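Local coordinates for stress-induced protein 1 (Caenorhabditis elegans, PDB 4YE0) that probably acts as a small heat shock protein chaperone that binds unfolded proteins, here represented by its alpha-crystallin domain and the tail that follows, at residues Ala10-Val15 and Asp83-Gly88; His34-Glu39 and Phe59-Asp64; Ala20-Glu25 and Arg53-Gln58. All coordinates share one frame; numbering follows the deposited sequence.

Contact 1: residues Ala10-Val15 and Asp83-Gly88; sequences AQKFCV and DAPKTG
Lys12 and Asp83 run side by side on neighbouring antiparallel strands and point the same way. Lys12 CG is anti to its own carbonyl carbon (chi1 -61°), and the chain then bends at its last two torsions. The aliphatic part makes the close approach: Lys12 CE is 3.3 Å from Asp83 OD1. Lys12 NZ stays 4.0 Å from Asp83 OD1, beyond a salt bridge, so the opposite charges may attract only loosely. Cys14 lies on the same face as Asp83, and Cys14 SG rests 3.7 Å from Asp83 CB.

The other face carries Phe13 and Ala84. They form a hydrogen-bonded antiparallel pair. Phe13 N gives a straight bond of 2.9 Å to Ala84 O, and Ala84 N returns one of 3.1 Å to Phe13 O. Phe13 CG is anti to the backbone N (chi1 -178°). The ring leads away from the 83-88 segment, and the CB alone of this side chain comes near it, 3.9 Å from Lys86 CE.

Lys86 is buried where the strands give way to loop. Lys86 N bonds Gln11 O from above the carbonyl plane at 3.3 Å. Lys86 CB points toward the 10-15 segment, and Lys86 CG lies 3.5 Å from Ala10 O. The ammonium of this buried residue is hydrogen-bonded to Thr9 O and Asn8 OD1, and Asp64 adds a long, weak ion pair.

The contact joins strands 12-18 and 79-85, the two central strands of one sheet of the sandwich. Strand 6-8 lies next to 12-18, and strand 71-74 next to 79-85. The Phe13 ring packs on Leu61 and Pro62, and Ala84 on Val65.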
loop_
_atom_site.group_PDB
_atom_site.type_symbol
_atom_site.label_atom_id
_atom_site.label_comp_id
_atom_site.label_asym_id
_atom_site.label_seq_id
_atom_site.Cartn_x
_atom_site.Cartn_y
_atom_site.Cartn_z
ATOM N N ALA A 10 -9.139 25.419 17.285
ATOM C CA ALA A 10 -9.494 25.383 18.704
ATOM C C ALA A 10 -10.783 24.594 18.942
ATOM O O ALA A 10 -11.159 24.341 20.089
ATOM C CB ALA A 10 -9.635 26.795 19.251
ATOM N N GLN A 11 -11.458 24.211 17.860
ATOM C CA GLN A 11 -12.722 23.496 17.944
ATOM C C GLN A 11 -12.495 21.990 17.947
ATOM O O GLN A 11 -12.912 21.291 18.871
ATOM C CB GLN A 11 -13.624 23.887 16.765
ATOM C CG GLN A 11 -15.112 23.768 17.058
ATOM C CD GLN A 11 -15.551 24.654 18.212
ATOM O OE1 GLN A 11 -16.290 24.220 19.094
ATOM N NE2 GLN A 11 -15.082 25.898 18.218
ATOM N N LYS A 12 -11.829 21.502 16.905
ATOM C CA LYS A 12 -11.649 20.071 16.703
ATOM C C LYS A 12 -10.300 19.759 16.076
ATOM O O LYS A 12 -9.620 20.640 15.551
ATOM C CB LYS A 12 -12.750 19.518 15.791
ATOM C CG LYS A 12 -14.165 19.667 16.331
ATOM C CD LYS A 12 -15.155 18.793 15.565
ATOM C CE LYS A 12 -15.291 17.403 16.179
ATOM N NZ LYS A 12 -16.192 17.394 17.370
ATOM N N PHE A 13 -9.928 18.487 16.153
ATOM C CA PHE A 13 -8.809 17.943 15.400
ATOM C C PHE A 13 -9.394 16.896 14.468
ATOM O O PHE A 13 -10.306 16.165 14.849
ATOM C CB PHE A 13 -7.792 17.302 16.342
ATOM C CG PHE A 13 -6.577 16.766 15.644
ATOM C CD1 PHE A 13 -5.540 17.615 15.287
ATOM C CD2 PHE A 13 -6.468 15.414 15.348
ATOM C CE1 PHE A 13 -4.417 17.127 14.642
ATOM C CE2 PHE A 13 -5.346 14.920 14.705
ATOM C CZ PHE A 13 -4.318 15.778 14.354
ATOM N N CYS A 14 -8.887 16.831 13.244
ATOM C CA CYS A 14 -9.395 15.865 12.282
ATOM C C CYS A 14 -8.291 15.402 11.349
ATOM O O CYS A 14 -7.477 16.199 10.891
ATOM C CB CYS A 14 -10.551 16.459 11.478
ATOM S SG CYS A 14 -11.756 15.230 10.927
ATOM N N VAL A 15 -8.261 14.101 11.099
ATOM C CA VAL A 15 -7.378 13.520 10.109
ATOM C C VAL A 15 -8.243 12.670 9.185
ATOM O O VAL A 15 -9.237 12.091 9.625
ATOM C CB VAL A 15 -6.282 12.669 10.776
ATOM C CG1 VAL A 15 -5.527 11.850 9.745
ATOM C CG2 VAL A 15 -5.318 13.564 11.538
ATOM N N ASP A 83 -11.476 11.937 14.444
ATOM C CA ASP A 83 -11.689 13.279 14.969
ATOM C C ASP A 83 -11.891 13.302 16.479
ATOM O O ASP A 83 -12.295 12.304 17.080
ATOM C CB ASP A 83 -12.864 13.962 14.251
ATOM C CG ASP A 83 -14.220 13.476 14.736
ATOM O OD1 ASP A 83 -15.096 14.326 14.997
ATOM O OD2 ASP A 83 -14.413 12.250 14.862
ATOM N N ALA A 84 -11.592 14.451 17.076
ATOM C CA ALA A 84 -11.773 14.664 18.508
ATOM C C ALA A 84 -11.954 16.154 18.801
ATOM O O ALA A 84 -11.396 16.994 18.096
ATOM C CB ALA A 84 -10.575 14.118 19.268
ATOM N N PRO A 85 -12.747 16.491 19.833
ATOM C CA PRO A 85 -12.783 17.890 20.267
ATOM C C PRO A 85 -11.522 18.283 21.033
ATOM O O PRO A 85 -10.781 17.411 21.499
ATOM C CB PRO A 85 -14.011 17.950 21.183
ATOM C CG PRO A 85 -14.229 16.550 21.642
ATOM C CD PRO A 85 -13.738 15.658 20.541
ATOM N N LYS A 86 -11.277 19.585 21.146
ATOM C CA LYS A 86 -10.186 20.085 21.974
ATOM C C LYS A 86 -10.637 20.167 23.429
ATOM O O LYS A 86 -11.835 20.154 23.718
ATOM C CB LYS A 86 -9.712 21.451 21.476
ATOM C CG LYS A 86 -9.226 21.459 20.032
ATOM C CD LYS A 86 -8.180 20.384 19.771
ATOM C CE LYS A 86 -7.470 20.580 18.441
ATOM N NZ LYS A 86 -6.475 21.690 18.468
ATOM N N THR A 87 -9.671 20.238 24.342
ATOM C CA THR A 87 -9.958 20.228 25.777
ATOM C C THR A 87 -10.747 21.456 26.244
ATOM O O THR A 87 -11.641 21.332 27.081
ATOM C CB THR A 87 -8.665 20.105 26.618
ATOM O OG1 THR A 87 -7.645 20.951 26.071
ATOM C CG2 THR A 87 -8.163 18.666 26.626
ATOM N N GLY A 88 -10.430 22.629 25.699
ATOM C CA GLY A 88 -11.080 23.874 26.120
ATOM C C GLY A 88 -12.057 24.448 25.110
ATOM O O GLY A 88 -12.179 25.668 24.991
#

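Contact 2: residues His34-Glu39 and Phe59-Asp64; sequences HVLTIE and FTLPKD
Leu36 and Phe59 form the apolar centre, lying side by side and pointing the same way. Leu36 CD2 touches the ring at Phe59 CE1, 3.5 Å away. Phe59 CG sits between the backbone N and the carbonyl carbon (chi1 36°), the crowded position, and the end of the ring comes nearer the partner strand. Leu36 O lies over one ring face. Ile38 crosses the ring obliquely, with Ile38 CD1 3.7 Å from Phe59 CZ. On the other flank Leu61 CD1 reaches Leu36 CD2 at 4.1 Å.

Backbone bonds hold these side chains in register. Leu36 N bonds Phe59 O at 2.8 Å, and Phe59 N bonds Leu36 O. Past the end of the strand pairing, Leu61 N still bonds His34 O at 2.8 Å.

Val35 and Thr60 occupy the opposite face of the sheet, with Val35 CG2 4.0 Å from Thr60 OG1. At the polar edge the His34 ring meets the turn after the strand. Pro62 O lies at the ring edge, 3.1 Å from His34 ND1, and His34 CE1 approaches Lys63 CA.

Strands 35-45 and 49-60 form a hairpin within one sheet, with strand 27-32 beyond 35-45. Leu36 and Ile38 pack on Ile82 of strand 79-85. Phe59 meets Val15 of strand 12-18, so this face closes the hydrophobic core between the two sheets.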
loop_
_atom_site.group_PDB
_atom_site.type_symbol
_atom_site.label_atom_id
_atom_site.label_comp_id
_atom_site.label_asym_id
_atom_site.label_seq_id
_atom_site.Cartn_x
_atom_site.Cartn_y
_atom_site.Cartn_z
ATOM N N HIS A 34 0.020 10.606 23.421
ATOM C CA HIS A 34 -0.521 11.465 22.363
ATOM C C HIS A 34 -0.192 10.945 20.963
ATOM O O HIS A 34 -0.495 11.606 19.967
ATOM C CB HIS A 34 0.015 12.894 22.516
ATOM C CG HIS A 34 -0.767 13.732 23.476
ATOM N ND1 HIS A 34 -1.767 14.591 23.070
ATOM C CD2 HIS A 34 -0.697 13.847 24.822
ATOM C CE1 HIS A 34 -2.282 15.194 24.127
ATOM N NE2 HIS A 34 -1.648 14.760 25.203
ATOM N N VAL A 35 0.420 9.766 20.882
ATOM C CA VAL A 35 0.852 9.221 19.599
ATOM C C VAL A 35 -0.217 8.298 19.002
ATOM O O VAL A 35 -0.595 7.285 19.591
ATOM C CB VAL A 35 2.215 8.508 19.717
ATOM C CG1 VAL A 35 2.627 7.896 18.383
ATOM C CG2 VAL A 35 3.275 9.497 20.195
ATOM N N LEU A 36 -0.697 8.681 17.823
ATOM C CA LEU A 36 -1.729 7.956 17.112
ATOM C C LEU A 36 -1.111 7.167 15.960
ATOM O O LEU A 36 -0.422 7.732 15.107
ATOM C CB LEU A 36 -2.760 8.950 16.576
ATOM C CG LEU A 36 -4.086 8.373 16.098
ATOM C CD1 LEU A 36 -4.856 7.771 17.258
ATOM C CD2 LEU A 36 -4.907 9.458 15.425
ATOM N N THR A 37 -1.368 5.864 15.946
ATOM C CA THR A 37 -0.826 4.943 14.958
ATOM C C THR A 37 -1.953 4.255 14.195
ATOM O O THR A 37 -2.811 3.621 14.804
ATOM C CB THR A 37 0.028 3.865 15.658
ATOM O OG1 THR A 37 1.072 4.500 16.408
ATOM C CG2 THR A 37 0.647 2.912 14.651
ATOM N N ILE A 38 -1.946 4.384 12.869
ATOM C CA ILE A 38 -2.888 3.674 12.009
ATOM C C ILE A 38 -2.125 2.675 11.155
ATOM O O ILE A 38 -1.182 3.045 10.454
ATOM C CB ILE A 38 -3.657 4.626 11.073
ATOM C CG1 ILE A 38 -4.361 5.722 11.880
ATOM C CG2 ILE A 38 -4.650 3.842 10.226
ATOM C CD1 ILE A 38 -3.545 6.984 12.049
ATOM N N GLU A 39 -2.557 1.417 11.201
ATOM C CA GLU A 39 -1.891 0.324 10.501
ATOM C C GLU A 39 -2.868 -0.475 9.653
ATOM O O GLU A 39 -4.007 -0.710 10.054
ATOM C CB GLU A 39 -1.236 -0.630 11.505
ATOM C CG GLU A 39 0.091 -0.138 12.046
ATOM C CD GLU A 39 0.749 -1.136 12.981
ATOM O OE1 GLU A 39 0.732 -2.350 12.684
ATOM O OE2 GLU A 39 1.295 -0.701 14.016
ATOM N N PHE A 59 1.342 9.803 13.910
ATOM C CA PHE A 59 1.555 11.210 14.234
ATOM C C PHE A 59 1.213 11.519 15.680
ATOM O O PHE A 59 0.534 10.746 16.361
ATOM C CB PHE A 59 0.782 12.134 13.285
ATOM C CG PHE A 59 -0.549 11.599 12.869
ATOM C CD1 PHE A 59 -1.676 11.838 13.634
ATOM C CD2 PHE A 59 -0.677 10.857 11.703
ATOM C CE1 PHE A 59 -2.907 11.345 13.249
ATOM C CE2 PHE A 59 -1.905 10.360 11.310
ATOM C CZ PHE A 59 -3.022 10.603 12.086
ATOM N N THR A 60 1.722 12.652 16.144
ATOM C CA THR A 60 1.534 13.085 17.514
ATOM C C THR A 60 0.416 14.110 17.532
ATOM O O THR A 60 0.492 15.129 16.850
ATOM C CB THR A 60 2.824 13.704 18.083
ATOM O OG1 THR A 60 3.895 12.754 17.987
ATOM C CG2 THR A 60 2.638 14.104 19.541
ATOM N N LEU A 61 -0.632 13.811 18.294
ATOM C CA LEU A 61 -1.743 14.733 18.495
ATOM C C LEU A 61 -1.278 15.935 19.306
ATOM O O LEU A 61 -0.399 15.802 20.162
ATOM C CB LEU A 61 -2.885 14.037 19.249
ATOM C CG LEU A 61 -3.910 13.184 18.489
ATOM C CD1 LEU A 61 -3.545 12.916 17.035
ATOM C CD2 LEU A 61 -4.155 11.877 19.231
ATOM N N PRO A 62 -1.857 17.118 19.031
ATOM C CA PRO A 62 -1.635 18.276 19.890
ATOM C C PRO A 62 -1.983 17.994 21.351
ATOM O O PRO A 62 -2.803 17.113 21.640
ATOM C CB PRO A 62 -2.584 19.329 19.317
ATOM C CG PRO A 62 -2.741 18.967 17.882
ATOM C CD PRO A 62 -2.544 17.478 17.776
ATOM N N LYS A 63 -1.361 18.751 22.252
ATOM C CA LYS A 63 -1.600 18.638 23.696
ATOM C C LYS A 63 -3.072 18.954 23.979
ATOM O O LYS A 63 -3.698 18.384 24.878
ATOM C CB LYS A 63 -0.699 19.620 24.462
ATOM C CG LYS A 63 0.785 19.571 24.094
ATOM C CD LYS A 63 1.533 20.805 24.579
ATOM C CE LYS A 63 1.683 20.815 26.091
ATOM N NZ LYS A 63 2.589 21.905 26.560
ATOM N N ASP A 64 -3.589 19.871 23.168
ATOM C CA ASP A 64 -4.971 20.352 23.172
ATOM C C ASP A 64 -6.083 19.290 23.016
ATOM O O ASP A 64 -7.221 19.519 23.433
ATOM C CB ASP A 64 -5.093 21.358 22.008
ATOM C CG ASP A 64 -6.137 22.428 22.239
ATOM O OD1 ASP A 64 -6.841 22.400 23.270
ATOM O OD2 ASP A 64 -6.245 23.320 21.368
#

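Contact 3: residues Ala20-Glu25 and Arg53-Gln58. With SO4 (sulfate ion), chain C; SO4 (sulfate ion), chain D.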
loop_
_atom_site.group_PDB
_atom_site.type_symbol
_atom_site.label_atom_id
_atom_site.label_comp_id
_atom_site.label_asym_id
_atom_site.label_seq_id
_atom_site.Cartn_x
_atom_site.Cartn_y
_atom_site.Cartn_z
ATOM N N ALA A 20 -8.874 2.555 1.396
ATOM C CA ALA A 20 -9.718 1.705 0.551
ATOM C C ALA A 20 -9.062 0.395 0.109
ATOM O O ALA A 20 -9.758 -0.563 -0.220
ATOM C CB ALA A 20 -10.175 2.489 -0.672
ATOM N N ALA A 21 -7.731 0.348 0.103
ATOM C CA ALA A 21 -7.009 -0.857 -0.311
ATOM C C ALA A 21 -7.089 -1.983 0.718
ATOM O O ALA A 21 -6.599 -3.085 0.466
ATOM C CB ALA A 21 -5.550 -0.523 -0.598
ATOM N N PHE A 22 -7.695 -1.708 1.872
ATOM C CA PHE A 22 -7.763 -2.673 2.965
ATOM C C PHE A 22 -9.191 -2.883 3.417
ATOM O O PHE A 22 -10.020 -1.979 3.335
ATOM C CB PHE A 22 -6.930 -2.178 4.149
ATOM C CG PHE A 22 -5.484 -2.004 3.821
ATOM C CD1 PHE A 22 -5.040 -0.850 3.196
ATOM C CD2 PHE A 22 -4.572 -3.013 4.096
ATOM C CE1 PHE A 22 -3.709 -0.697 2.861
ATOM C CE2 PHE A 22 -3.237 -2.863 3.770
ATOM C CZ PHE A 22 -2.804 -1.707 3.153
ATOM N N LYS A 23 -9.470 -4.085 3.901
ATOM C CA LYS A 23 -10.737 -4.356 4.557
ATOM C C LYS A 23 -10.686 -3.802 5.980
ATOM O O LYS A 23 -9.644 -3.872 6.628
ATOM C CB LYS A 23 -11.023 -5.856 4.576
ATOM C CG LYS A 23 -11.490 -6.393 3.232
ATOM C CD LYS A 23 -11.861 -7.862 3.318
ATOM C CE LYS A 23 -12.915 -8.221 2.278
ATOM N NZ LYS A 23 -13.134 -9.693 2.219
ATOM N N PRO A 24 -11.806 -3.237 6.467
ATOM C CA PRO A 24 -11.940 -2.794 7.855
ATOM C C PRO A 24 -11.267 -3.692 8.900
ATOM O O PRO A 24 -10.662 -3.184 9.847
ATOM C CB PRO A 24 -13.455 -2.775 8.044
ATOM C CG PRO A 24 -13.960 -2.323 6.710
ATOM C CD PRO A 24 -12.986 -2.834 5.671
ATOM N N GLU A 25 -11.352 -5.006 8.709
ATOM C CA GLU A 25 -10.767 -5.982 9.645
ATOM C C GLU A 25 -9.245 -6.011 9.593
ATOM O O GLU A 25 -8.600 -6.504 10.517
ATOM C CB GLU A 25 -11.255 -7.398 9.347
ATOM C CG GLU A 25 -12.683 -7.495 8.856
ATOM C CD GLU A 25 -12.808 -7.713 7.364
ATOM O OE1 GLU A 25 -13.635 -7.021 6.732
ATOM O OE2 GLU A 25 -12.094 -8.585 6.827
ATOM N N ARG A 53 0.254 -6.499 1.361
ATOM C CA ARG A 53 0.224 -5.038 1.411
ATOM C C ARG A 53 0.259 -4.597 2.855
ATOM O O ARG A 53 -0.236 -5.294 3.734
ATOM C CB ARG A 53 -1.064 -4.487 0.807
ATOM C CG ARG A 53 -1.118 -4.451 -0.701
ATOM C CD ARG A 53 -2.286 -3.589 -1.159
ATOM N NE ARG A 53 -3.590 -4.117 -0.759
ATOM C CZ ARG A 53 -4.198 -5.150 -1.339
ATOM N NH1 ARG A 53 -3.622 -5.807 -2.339
ATOM N NH2 ARG A 53 -5.391 -5.546 -0.912
ATOM N N SER A 54 0.805 -3.411 3.084
ATOM C CA SER A 54 1.002 -2.904 4.428
ATOM C C SER A 54 1.159 -1.402 4.407
ATOM O O SER A 54 1.659 -0.834 3.433
ATOM C CB SER A 54 2.261 -3.512 5.045
ATOM O OG SER A 54 2.030 -4.830 5.493
ATOM N N PHE A 55 0.731 -0.764 5.488
ATOM C CA PHE A 55 1.115 0.611 5.751
ATOM C C PHE A 55 1.034 0.895 7.242
ATOM O O PHE A 55 0.292 0.240 7.978
ATOM C CB PHE A 55 0.273 1.610 4.938
ATOM C CG PHE A 55 -1.007 2.029 5.608
ATOM C CD1 PHE A 55 -2.191 1.344 5.363
ATOM C CD2 PHE A 55 -1.033 3.120 6.470
ATOM C CE1 PHE A 55 -3.372 1.731 5.975
ATOM C CE2 PHE A 55 -2.212 3.509 7.085
ATOM C CZ PHE A 55 -3.384 2.814 6.836
ATOM N N THR A 56 1.834 1.859 7.676
ATOM C CA THR A 56 1.797 2.349 9.037
ATOM C C THR A 56 1.920 3.862 8.973
ATOM O O THR A 56 2.870 4.390 8.396
ATOM C CB THR A 56 2.937 1.754 9.881
ATOM O OG1 THR A 56 2.930 0.330 9.755
ATOM C CG2 THR A 56 2.782 2.131 11.356
ATOM N N ARG A 57 0.938 4.553 9.539
ATOM C CA ARG A 57 0.943 6.007 9.602
ATOM C C ARG A 57 0.896 6.390 11.066
ATOM O O ARG A 57 0.074 5.879 11.824
ATOM C CB ARG A 57 -0.268 6.579 8.870
ATOM C CG ARG A 57 -0.393 8.096 8.920
ATOM C CD ARG A 57 0.490 8.798 7.900
ATOM N NE ARG A 57 0.197 8.391 6.527
ATOM C CZ ARG A 57 0.803 8.883 5.448
ATOM N NH1 ARG A 57 0.469 8.440 4.244
ATOM N NH2 ARG A 57 1.738 9.820 5.559
ATOM N N GLN A 58 1.787 7.287 11.464
ATOM C CA GLN A 58 1.870 7.696 12.850
ATOM C C GLN A 58 2.038 9.199 12.954
ATOM O O GLN A 58 2.772 9.802 12.174
ATOM C CB GLN A 58 3.030 6.974 13.526
ATOM C CG GLN A 58 3.191 7.281 15.000
ATOM C CD GLN A 58 4.274 6.433 15.634
ATOM O OE1 GLN A 58 4.102 5.229 15.813
ATOM N NE2 GLN A 58 5.403 7.055 15.964
HETATM S S SO4 C . -4.950 -8.880 -3.589
HETATM O O1 SO4 C . -6.252 -9.207 -2.962
HETATM O O2 SO4 C . -3.913 -8.808 -2.539
HETATM O O3 SO4 C . -5.036 -7.577 -4.289
HETATM O O4 SO4 C . -4.587 -9.942 -4.557
HETATM S S SO4 D . 3.993 9.676 2.461
HETATM O O1 SO4 D . 3.379 10.593 3.446
HETATM O O2 SO4 D . 5.238 10.280 1.931
HETATM O O3 SO4 D . 3.043 9.436 1.351
HETATM O O4 SO4 D . 4.321 8.393 3.117
#
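Phe22 and Phe55 make the tight part of this contact. The edge of Phe55 is turned toward the face of Phe22 in an offset edge-to-face pair. The centroids are 5.4 Å apart and the planes meet at 62°. Phe55 CD1 comes within 3.6 Å of Phe22 CE1. The rim of the Phe22 ring also borders the strand backbone, with Ser54 N and Arg53 O near its plane. Leu27 packs against both rings.

The outer side is looser and polar. Arg53 turns back to the loop, where Ala21 O accepts a 3.1 Å bond from Arg53 NH2 and a weak one from Arg53 NE. The guanidinium edge also faces a sulfate ion, probably from the crystallisation liquor, whose O3 is bonded by Arg53 NH1 at 3.0 Å. Farther along the strand, Arg57 NH2 bonds O1 of a second sulfate at 2.8 Å and Arg57 NH1 bonds Gly1 O.

Residues 53-58 also form an antiparallel ladder with a strand of the second subunit, where Phe55 packs on Arg53 of that chain. Such edge-strand pairing, which runs one sheet across the interface, is characteristic of metazoan alpha-crystallin domain dimers.

Overall arrangement
The three contacts lie in one alpha-crystallin domain, a sandwich of two antiparallel sheets. Contact 1 belongs to one sheet; contact 2 belongs to the other, which contact 3 ties to the loop after strand 12-18. Contacts 1 and 2 have centres about 12 Å apart and touch across the core; Thr87 N also meets Asp64 O. Contacts 2 and 3 share strand 49-60, with centres about 17 Å apart. Contacts 1 and 3 lie on opposite sides of the chain's centre, about 24 Å apart between centres. Along the chain, contact 1 encloses the others, whose segments alternate. The two sheets meet where contacts 1 and 2 touch, and the domain joins its partner subunit along strand 49-60.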